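Local coordinates for F-actin-capping protein subunit alpha (Dictyostelium discoideum, PDB 4AKR), which caps the fast-growing barbed ends of actin filaments independently of calcium, blocking subunit exchange there without severing the filaments, at residues N77-P82 against Y90-Q95; Q55-Q60 against A66-E71; V59-G64 against T98-A103. All coordinates share one frame; numbering follows the deposited sequence.

Interaction 1 (N77-P82 against Y90-Q95); sequences NEYLDP and YDHIKQ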
loop_
_atom_site.group_PDB
_atom_site.type_symbol
_atom_site.label_atom_id
_atom_site.label_comp_id
_atom_site.label_asym_id
_atom_site.label_seq_id
_atom_site.Cartn_x
_atom_site.Cartn_y
_atom_site.Cartn_z
ATOM N N ASN A 77 7.682 16.440 -24.203
ATOM C CA ASN A 77 8.074 15.119 -24.675
ATOM C C ASN A 77 9.560 15.009 -24.982
ATOM O O ASN A 77 9.988 14.106 -25.703
ATOM C CB ASN A 77 7.271 14.756 -25.922
ATOM C CG ASN A 77 5.787 14.844 -25.687
ATOM O OD1 ASN A 77 5.244 15.936 -25.494
ATOM N ND2 ASN A 77 5.116 13.693 -25.678
ATOM N N GLU A 78 10.352 15.920 -24.437
ATOM C CA GLU A 78 11.782 15.881 -24.687
ATOM C C GLU A 78 12.562 15.882 -23.388
ATOM O O GLU A 78 12.347 16.723 -22.515
ATOM C CB GLU A 78 12.202 17.058 -25.564
ATOM C CG GLU A 78 11.619 17.007 -26.965
ATOM C CD GLU A 78 11.992 18.231 -27.778
ATOM O OE1 GLU A 78 11.782 19.359 -27.281
ATOM O OE2 GLU A 78 12.496 18.069 -28.908
ATOM N N TYR A 79 13.479 14.932 -23.278
ATOM C CA TYR A 79 14.281 14.778 -22.080
ATOM C C TYR A 79 15.766 14.752 -22.402
ATOM O O TYR A 79 16.209 14.069 -23.328
ATOM C CB TYR A 79 13.828 13.510 -21.352
ATOM C CG TYR A 79 12.389 13.638 -20.897
ATOM C CD1 TYR A 79 11.328 13.366 -21.772
ATOM C CD2 TYR A 79 12.085 14.182 -19.648
ATOM C CE1 TYR A 79 10.001 13.651 -21.417
ATOM C CE2 TYR A 79 10.767 14.466 -19.281
ATOM C CZ TYR A 79 9.734 14.207 -20.171
ATOM O OH TYR A 79 8.451 14.558 -19.820
ATOM N N LEU A 80 16.517 15.531 -21.630
ATOM C CA LEU A 80 17.954 15.663 -21.785
ATOM C C LEU A 80 18.705 14.541 -21.084
ATOM O O LEU A 80 18.357 14.129 -19.975
ATOM C CB LEU A 80 18.408 17.013 -21.220
ATOM C CG LEU A 80 19.891 17.378 -21.365
ATOM C CD1 LEU A 80 20.233 17.583 -22.838
ATOM C CD2 LEU A 80 20.185 18.651 -20.590
ATOM N N ASP A 81 19.735 14.045 -21.753
ATOM C CA ASP A 81 20.582 12.988 -21.225
ATOM C C ASP A 81 22.008 13.497 -21.404
ATOM O O ASP A 81 22.673 13.180 -22.387
ATOM C CB ASP A 81 20.348 11.692 -22.009
ATOM C CG ASP A 81 21.311 10.593 -21.623
ATOM O OD1 ASP A 81 21.838 10.626 -20.490
ATOM O OD2 ASP A 81 21.535 9.685 -22.448
ATOM N N PRO A 82 22.486 14.314 -20.451
ATOM C CA PRO A 82 23.821 14.916 -20.447
ATOM C C PRO A 82 24.971 13.941 -20.629
ATOM O O PRO A 82 25.933 14.226 -21.346
ATOM C CB PRO A 82 23.879 15.626 -19.092
ATOM C CG PRO A 82 22.454 15.965 -18.825
ATOM C CD PRO A 82 21.746 14.699 -19.236
ATOM N N TYR A 90 10.145 11.310 -26.161
ATOM C CA TYR A 90 9.408 10.218 -25.523
ATOM C C TYR A 90 7.882 10.298 -25.649
ATOM O O TYR A 90 7.297 11.367 -25.508
ATOM C CB TYR A 90 9.789 10.207 -24.036
ATOM C CG TYR A 90 9.258 9.059 -23.213
ATOM C CD1 TYR A 90 9.782 7.774 -23.357
ATOM C CD2 TYR A 90 8.308 9.276 -22.219
ATOM C CE1 TYR A 90 9.388 6.739 -22.523
ATOM C CE2 TYR A 90 7.906 8.248 -21.378
ATOM C CZ TYR A 90 8.454 6.984 -21.533
ATOM O OH TYR A 90 8.087 5.969 -20.686
ATOM N N ASP A 91 7.243 9.164 -25.908
ATOM C CA ASP A 91 5.788 9.138 -26.002
ATOM C C ASP A 91 5.257 8.660 -24.663
ATOM O O ASP A 91 5.315 7.467 -24.367
ATOM C CB ASP A 91 5.315 8.169 -27.079
ATOM C CG ASP A 91 3.813 8.251 -27.306
ATOM O OD1 ASP A 91 3.052 8.152 -26.315
ATOM O OD2 ASP A 91 3.392 8.421 -28.472
ATOM N N HIS A 92 4.732 9.585 -23.862
ATOM C CA HIS A 92 4.218 9.250 -22.535
ATOM C C HIS A 92 3.053 8.277 -22.476
ATOM O O HIS A 92 2.884 7.567 -21.488
ATOM C CB HIS A 92 3.829 10.523 -21.780
ATOM C CG HIS A 92 4.998 11.284 -21.243
ATOM N ND1 HIS A 92 5.444 12.458 -21.806
ATOM C CD2 HIS A 92 5.820 11.030 -20.199
ATOM C CE1 HIS A 92 6.489 12.899 -21.128
ATOM N NE2 HIS A 92 6.737 12.050 -20.148
ATOM N N ILE A 93 2.236 8.242 -23.515
ATOM C CA ILE A 93 1.098 7.344 -23.500
ATOM C C ILE A 93 1.477 5.913 -23.850
ATOM O O ILE A 93 0.965 4.968 -23.252
ATOM C CB ILE A 93 -0.001 7.844 -24.455
ATOM C CG1 ILE A 93 -0.547 9.176 -23.930
ATOM C CG2 ILE A 93 -1.108 6.813 -24.560
ATOM C CD1 ILE A 93 -1.608 9.800 -24.785
ATOM N N LYS A 94 2.380 5.753 -24.807
ATOM C CA LYS A 94 2.811 4.426 -25.223
ATOM C C LYS A 94 3.991 4.002 -24.369
ATOM O O LYS A 94 4.385 2.840 -24.381
ATOM C CB LYS A 94 3.250 4.441 -26.683
ATOM C CG LYS A 94 2.434 5.344 -27.584
ATOM C CD LYS A 94 3.109 5.470 -28.941
ATOM C CE LYS A 94 2.660 4.386 -29.886
ATOM N NZ LYS A 94 1.261 4.656 -30.325
ATOM N N GLN A 95 4.556 4.965 -23.645
ATOM C CA GLN A 95 5.709 4.730 -22.779
ATOM C C GLN A 95 6.920 4.238 -23.568
ATOM O O GLN A 95 7.600 3.295 -23.169
ATOM C CB GLN A 95 5.334 3.740 -21.674
ATOM C CG GLN A 95 4.456 4.376 -20.600
ATOM C CD GLN A 95 3.670 3.369 -19.780
ATOM O OE1 GLN A 95 2.631 2.858 -20.222
ATOM N NE2 GLN A 95 4.160 3.075 -18.578
#

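Interaction 2 (Q55-Q60 against A66-E71); sequences QMVSVQ and ALITKE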
loop_
_atom_site.group_PDB
_atom_site.type_symbol
_atom_site.label_atom_id
_atom_site.label_comp_id
_atom_site.label_asym_id
_atom_site.label_seq_id
_atom_site.Cartn_x
_atom_site.Cartn_y
_atom_site.Cartn_z
ATOM N N GLN A 55 7.944 8.850 -11.339
ATOM C CA GLN A 55 8.463 7.510 -11.071
ATOM C C GLN A 55 9.896 7.435 -11.592
ATOM O O GLN A 55 10.650 6.520 -11.244
ATOM C CB GLN A 55 7.638 6.456 -11.805
ATOM C CG GLN A 55 6.298 6.163 -11.183
ATOM C CD GLN A 55 6.422 5.351 -9.910
ATOM O OE1 GLN A 55 7.073 4.303 -9.892
ATOM N NE2 GLN A 55 5.790 5.823 -8.842
ATOM N N MET A 56 10.263 8.407 -12.428
ATOM C CA MET A 56 11.588 8.436 -13.024
ATOM C C MET A 56 11.846 7.093 -13.719
ATOM O O MET A 56 12.812 6.389 -13.420
ATOM C CB MET A 56 12.664 8.697 -11.964
ATOM C CG MET A 56 12.435 9.957 -11.123
ATOM S SD MET A 56 13.948 10.613 -10.378
ATOM C CE MET A 56 14.271 9.445 -9.101
ATOM N N VAL A 57 10.953 6.744 -14.639
ATOM C CA VAL A 57 11.079 5.511 -15.397
ATOM C C VAL A 57 12.368 5.551 -16.239
ATOM O O VAL A 57 12.890 6.618 -16.547
ATOM C CB VAL A 57 9.855 5.308 -16.333
ATOM C CG1 VAL A 57 8.573 5.170 -15.500
ATOM C CG2 VAL A 57 9.738 6.489 -17.312
ATOM N N SER A 58 12.882 4.381 -16.589
ATOM C CA SER A 58 14.099 4.282 -17.388
ATOM C C SER A 58 13.749 3.874 -18.813
ATOM O O SER A 58 12.709 3.261 -19.062
ATOM C CB SER A 58 15.053 3.257 -16.783
ATOM O OG SER A 58 14.509 1.956 -16.890
ATOM N N VAL A 59 14.625 4.226 -19.747
ATOM C CA VAL A 59 14.419 3.911 -21.155
ATOM C C VAL A 59 15.724 3.410 -21.748
ATOM O O VAL A 59 16.796 3.605 -21.174
ATOM C CB VAL A 59 13.974 5.163 -21.952
ATOM C CG1 VAL A 59 12.613 5.636 -21.478
ATOM C CG2 VAL A 59 14.997 6.281 -21.777
ATOM N N GLN A 60 15.632 2.751 -22.896
ATOM C CA GLN A 60 16.824 2.253 -23.571
ATOM C C GLN A 60 16.998 3.074 -24.827
ATOM O O GLN A 60 16.048 3.234 -25.589
ATOM C CB GLN A 60 16.679 0.781 -23.965
ATOM C CG GLN A 60 16.670 -0.204 -22.819
ATOM C CD GLN A 60 17.931 -0.148 -21.975
ATOM O OE1 GLN A 60 19.029 0.064 -22.488
ATOM N NE2 GLN A 60 17.780 -0.359 -20.671
ATOM N N ALA A 66 18.724 5.465 -19.852
ATOM C CA ALA A 66 18.566 6.844 -19.394
ATOM C C ALA A 66 17.303 6.965 -18.545
ATOM O O ALA A 66 16.495 6.032 -18.469
ATOM C CB ALA A 66 18.485 7.797 -20.576
ATOM N N LEU A 67 17.138 8.118 -17.906
ATOM C CA LEU A 67 15.974 8.361 -17.075
ATOM C C LEU A 67 15.059 9.448 -17.641
ATOM O O LEU A 67 15.520 10.400 -18.263
ATOM C CB LEU A 67 16.407 8.774 -15.665
ATOM C CG LEU A 67 17.145 7.775 -14.768
ATOM C CD1 LEU A 67 17.287 8.374 -13.367
ATOM C CD2 LEU A 67 16.370 6.465 -14.692
ATOM N N ILE A 68 13.758 9.281 -17.419
ATOM C CA ILE A 68 12.759 10.261 -17.826
ATOM C C ILE A 68 12.361 10.955 -16.518
ATOM O O ILE A 68 11.681 10.358 -15.675
ATOM C CB ILE A 68 11.505 9.596 -18.437
ATOM C CG1 ILE A 68 11.872 8.845 -19.725
ATOM C CG2 ILE A 68 10.438 10.651 -18.697
ATOM C CD1 ILE A 68 12.503 9.710 -20.793
ATOM N N THR A 69 12.794 12.203 -16.345
ATOM C CA THR A 69 12.505 12.958 -15.125
ATOM C C THR A 69 12.053 14.374 -15.440
ATOM O O THR A 69 12.166 14.826 -16.576
ATOM C CB THR A 69 13.750 13.082 -14.243
ATOM O OG1 THR A 69 14.633 14.061 -14.814
ATOM C CG2 THR A 69 14.474 11.737 -14.147
ATOM N N LYS A 70 11.549 15.076 -14.430
ATOM C CA LYS A 70 11.099 16.449 -14.631
ATOM C C LYS A 70 12.314 17.355 -14.699
ATOM O O LYS A 70 12.279 18.395 -15.350
ATOM C CB LYS A 70 10.198 16.915 -13.488
ATOM C CG LYS A 70 8.898 16.134 -13.334
ATOM C CD LYS A 70 8.077 16.665 -12.158
ATOM C CE LYS A 70 6.889 15.759 -11.828
ATOM N NZ LYS A 70 6.109 16.286 -10.664
ATOM N N GLU A 71 13.390 16.960 -14.027
ATOM C CA GLU A 71 14.600 17.771 -14.031
ATOM C C GLU A 71 15.315 17.741 -15.375
ATOM O O GLU A 71 16.116 18.626 -15.669
ATOM C CB GLU A 71 15.567 17.330 -12.937
ATOM C CG GLU A 71 16.793 18.237 -12.848
ATOM C CD GLU A 71 16.432 19.683 -12.544
ATOM O OE1 GLU A 71 15.364 19.926 -11.937
ATOM O OE2 GLU A 71 17.221 20.581 -12.903
#

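Interaction 3 (V59-G64 against T98-A103); sequences VQTSKG and TGERSA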
loop_
_atom_site.group_PDB
_atom_site.type_symbol
_atom_site.label_atom_id
_atom_site.label_comp_id
_atom_site.label_asym_id
_atom_site.label_seq_id
_atom_site.Cartn_x
_atom_site.Cartn_y
_atom_site.Cartn_z
ATOM N N VAL A 59 14.625 4.226 -19.747
ATOM C CA VAL A 59 14.419 3.911 -21.155
ATOM C C VAL A 59 15.724 3.410 -21.748
ATOM O O VAL A 59 16.796 3.605 -21.174
ATOM C CB VAL A 59 13.974 5.163 -21.952
ATOM C CG1 VAL A 59 12.613 5.636 -21.478
ATOM C CG2 VAL A 59 14.997 6.281 -21.777
ATOM N N GLN A 60 15.632 2.751 -22.896
ATOM C CA GLN A 60 16.824 2.253 -23.571
ATOM C C GLN A 60 16.998 3.074 -24.827
ATOM O O GLN A 60 16.048 3.234 -25.589
ATOM C CB GLN A 60 16.679 0.781 -23.965
ATOM C CG GLN A 60 16.670 -0.204 -22.819
ATOM C CD GLN A 60 17.931 -0.148 -21.975
ATOM O OE1 GLN A 60 19.029 0.064 -22.488
ATOM N NE2 GLN A 60 17.780 -0.359 -20.671
ATOM N N THR A 61 18.197 3.619 -25.017
ATOM C CA THR A 61 18.502 4.393 -26.214
ATOM C C THR A 61 19.641 3.658 -26.909
ATOM O O THR A 61 20.177 2.689 -26.374
ATOM C CB THR A 61 18.986 5.823 -25.898
ATOM O OG1 THR A 61 20.288 5.764 -25.301
ATOM C CG2 THR A 61 18.016 6.529 -24.968
ATOM N N SER A 62 20.009 4.123 -28.095
ATOM C CA SER A 62 21.087 3.499 -28.853
ATOM C C SER A 62 22.421 3.559 -28.107
ATOM O O SER A 62 23.320 2.757 -28.366
ATOM C CB SER A 62 21.234 4.180 -30.219
ATOM O OG SER A 62 20.031 4.082 -30.973
ATOM N N LYS A 63 22.536 4.498 -27.173
ATOM C CA LYS A 63 23.767 4.679 -26.406
ATOM C C LYS A 63 23.703 4.173 -24.979
ATOM O O LYS A 63 24.629 4.399 -24.200
ATOM C CB LYS A 63 24.156 6.156 -26.375
ATOM C CG LYS A 63 24.684 6.688 -27.682
ATOM C CD LYS A 63 24.827 8.193 -27.623
ATOM C CE LYS A 63 25.471 8.716 -28.883
ATOM N NZ LYS A 63 26.831 8.135 -29.025
ATOM N N GLY A 64 22.614 3.499 -24.629
ATOM C CA GLY A 64 22.482 2.991 -23.277
ATOM C C GLY A 64 21.226 3.482 -22.577
ATOM O O GLY A 64 20.420 4.215 -23.152
ATOM N N THR A 98 10.635 7.848 -28.975
ATOM C CA THR A 98 10.324 8.028 -30.389
ATOM C C THR A 98 11.375 8.841 -31.129
ATOM O O THR A 98 11.274 9.034 -32.345
ATOM C CB THR A 98 8.986 8.749 -30.570
ATOM O OG1 THR A 98 9.102 10.096 -30.084
ATOM C CG2 THR A 98 7.887 8.017 -29.808
ATOM N N GLY A 99 12.367 9.333 -30.396
ATOM C CA GLY A 99 13.412 10.125 -31.012
ATOM C C GLY A 99 14.705 10.147 -30.221
ATOM O O GLY A 99 14.712 9.973 -29.001
ATOM N N GLU A 100 15.808 10.350 -30.931
ATOM C CA GLU A 100 17.126 10.410 -30.321
ATOM C C GLU A 100 18.003 11.322 -31.175
ATOM O O GLU A 100 18.197 11.072 -32.364
ATOM C CB GLU A 100 17.744 9.006 -30.237
ATOM C CG GLU A 100 17.227 8.132 -29.094
ATOM C CD GLU A 100 17.706 6.681 -29.192
ATOM O OE1 GLU A 100 18.896 6.447 -29.490
ATOM O OE2 GLU A 100 16.892 5.765 -28.963
ATOM N N ARG A 101 18.511 12.391 -30.575
ATOM C CA ARG A 101 19.376 13.318 -31.290
ATOM C C ARG A 101 20.450 13.874 -30.370
ATOM O O ARG A 101 20.365 13.750 -29.150
ATOM C CB ARG A 101 18.564 14.476 -31.881
ATOM C CG ARG A 101 18.013 15.468 -30.867
ATOM C CD ARG A 101 17.452 16.674 -31.604
ATOM N NE ARG A 101 16.771 17.642 -30.750
ATOM C CZ ARG A 101 17.376 18.554 -29.996
ATOM N NH1 ARG A 101 18.698 18.634 -29.968
ATOM N NH2 ARG A 101 16.650 19.413 -29.288
ATOM N N SER A 102 21.464 14.480 -30.971
ATOM C CA SER A 102 22.556 15.075 -30.227
ATOM C C SER A 102 22.093 16.394 -29.634
ATOM O O SER A 102 21.300 17.117 -30.248
ATOM C CB SER A 102 23.733 15.349 -31.156
ATOM O OG SER A 102 24.147 14.177 -31.815
ATOM N N ALA A 103 22.581 16.714 -28.442
ATOM C CA ALA A 103 22.219 17.982 -27.820
ATOM C C ALA A 103 22.883 19.081 -28.656
ATOM O O ALA A 103 23.934 18.866 -29.252
ATOM C CB ALA A 103 22.721 18.031 -26.382
#

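Interaction 1 (N77-P82 against Y90-Q95)
Both Tyr-79 (chi1 -63°) and His-92 (chi1 -76°) carry CG anti to their own carbonyl carbon, and from these positions the two rings approach from opposite directions and meet rim to rim. Their planes are 79° apart and their centroids 5.5 Å apart, so neither ring lies over the face of the other. The phenol oxygen sits at the imidazole edge, close to its plane, with Tyr-79 OH 3.1 Å from His-92 NE2; the same hydroxyl is hydrogen-bonded to Glu-73, a polar partner suited to a buried tyrosine. Beside the rings, the backbone N of Tyr-90 donates to Asn-77 O (2.8 Å). Asn-77, just before strand 78-81, adds a side-chain bond: ND2 reaches Tyr-90 O at 3.2 Å, the acceptor lying near the amide plane. Asparagine suits this place, since its short side chain brings an N-H to the carbonyl of Tyr-90. CD2 of Tyr-90 lies 3.6 Å above one face of the His-92 ring, offset toward its rim. The contact closes the open end of the hairpin formed by strands 78-81 and 86-91, with helix 44-55 packed against it: Tyr-79 touches Thr-53, Tyr-90 touches Asn-52, and His-92 touches Arg-49.

Interaction 2 (Q55-Q60 against A66-E71)
Val-59 and Ala-66 form an antiparallel hydrogen-bonded pair, Val-59 N donating to Ala-66 O at 2.9 Å and Ala-66 N returning a bond to Val-59 O at 3.0 Å. A third backbone bond, Ile-68 N to Val-57 O (2.9 Å), continues the pairing. Between these bonds, Ser-58 and Leu-67 make a non-hydrogen-bonded pair. The valines meet Ile-68 on one side: Val-57 CG2 lies 3.7 Å from Ile-68 CB, and Val-59 CG1 equally close to Ile-68 CG1, the latter two side chains crossing at about a right angle. With chi1 at -63°, Ile-68 has CG1 anti to its carbonyl carbon, which brings that branch to both valines. Branched residues suit this side, where Tyr-90 of strand 86-91 packs on all three. Leu-67 and Met-56 instead face strands 134-142, 145-158 and 163-175, and Met-56 SD meets Thr-69 CG2 at 4.0 Å. Further out, Met-56, at positive phi, is the C-prime residue of the Schellman motif ending helix 44-55 and turns the chain into the hairpin. Thr-69 OG1 bonds to Tyr-138 and Met-56 O to Ser-153. Backbone bonds thus set the register, while apolar contacts exclude water from most of the pairing.

Interaction 3 (V59-G64 against T98-A103)
Glu-100 reaches across to the turn after strand 58-61 and grips Ser-62 twice through one oxygen. Ser-62 N donates to Glu-100 OE1 at 2.9 Å in a nearly straight bond (169°), and Ser-62 OG donates to that same OE1 at 3.0 Å. Both arrive on the syn side, from opposite faces of the carboxylate plane. A chain extended beyond CG (chi2 171°) lets Glu-100 span the gap, for the backbones stay well apart: even the nearest pair, Thr-61 and Glu-100, has CA atoms 7.4 Å from each other. The snug part is here, with Thr-61 CB 3.6 Å from Glu-100 CD. Behind it, Thr-61 shapes the type I turn: its OG1 donates to Gly-64 O (2.7 Å) and accepts from Lys-63 N in an ST turn, roles that the short hydroxyl of a threonine fills well; OG1 is also hydrogen-bonded to Gln-86. Gly-64 suits its backbone angles, where a side chain would press on the preceding carbonyl oxygen. The outer side is loose: Ser-62, though gripped, is exposed, and the exposed Lys-63 packs on Asn-84 rather than on Glu-100. A carboxylate held by one N-H and one hydroxyl, with no salt bridge between the two segments, implies a polar tether at the surface, likely favouring a charged Glu-100.

How the interactions relate
Interaction 2 is internal to the hairpin 58-67 and its continuation, and interaction 1 to the neighbouring sheet; interaction 3 and the side chains of Tyr-79 and Tyr-90 join hairpin and sheet. Interactions 1 and 2 lie closest, with centres about 8 Å apart, and Tyr-90 joins them: its CE1 is 3.6 Å from Val-59 CG1 and its OH 3.8 Å from Val-57 CG2. Tyr-79 adds a second link, its CE2 lying 3.9 Å from Ile-68 CG2. Interactions 2 and 3 share strand 58-61, the first in its buried part and the second at its exposed turn, with centres about 12 Å apart. Along the chain, interaction 1 is nested within the loop that interaction 3 closes, their centres about 10 Å apart. The same small region thus passes from an apolar interior to a polar surface.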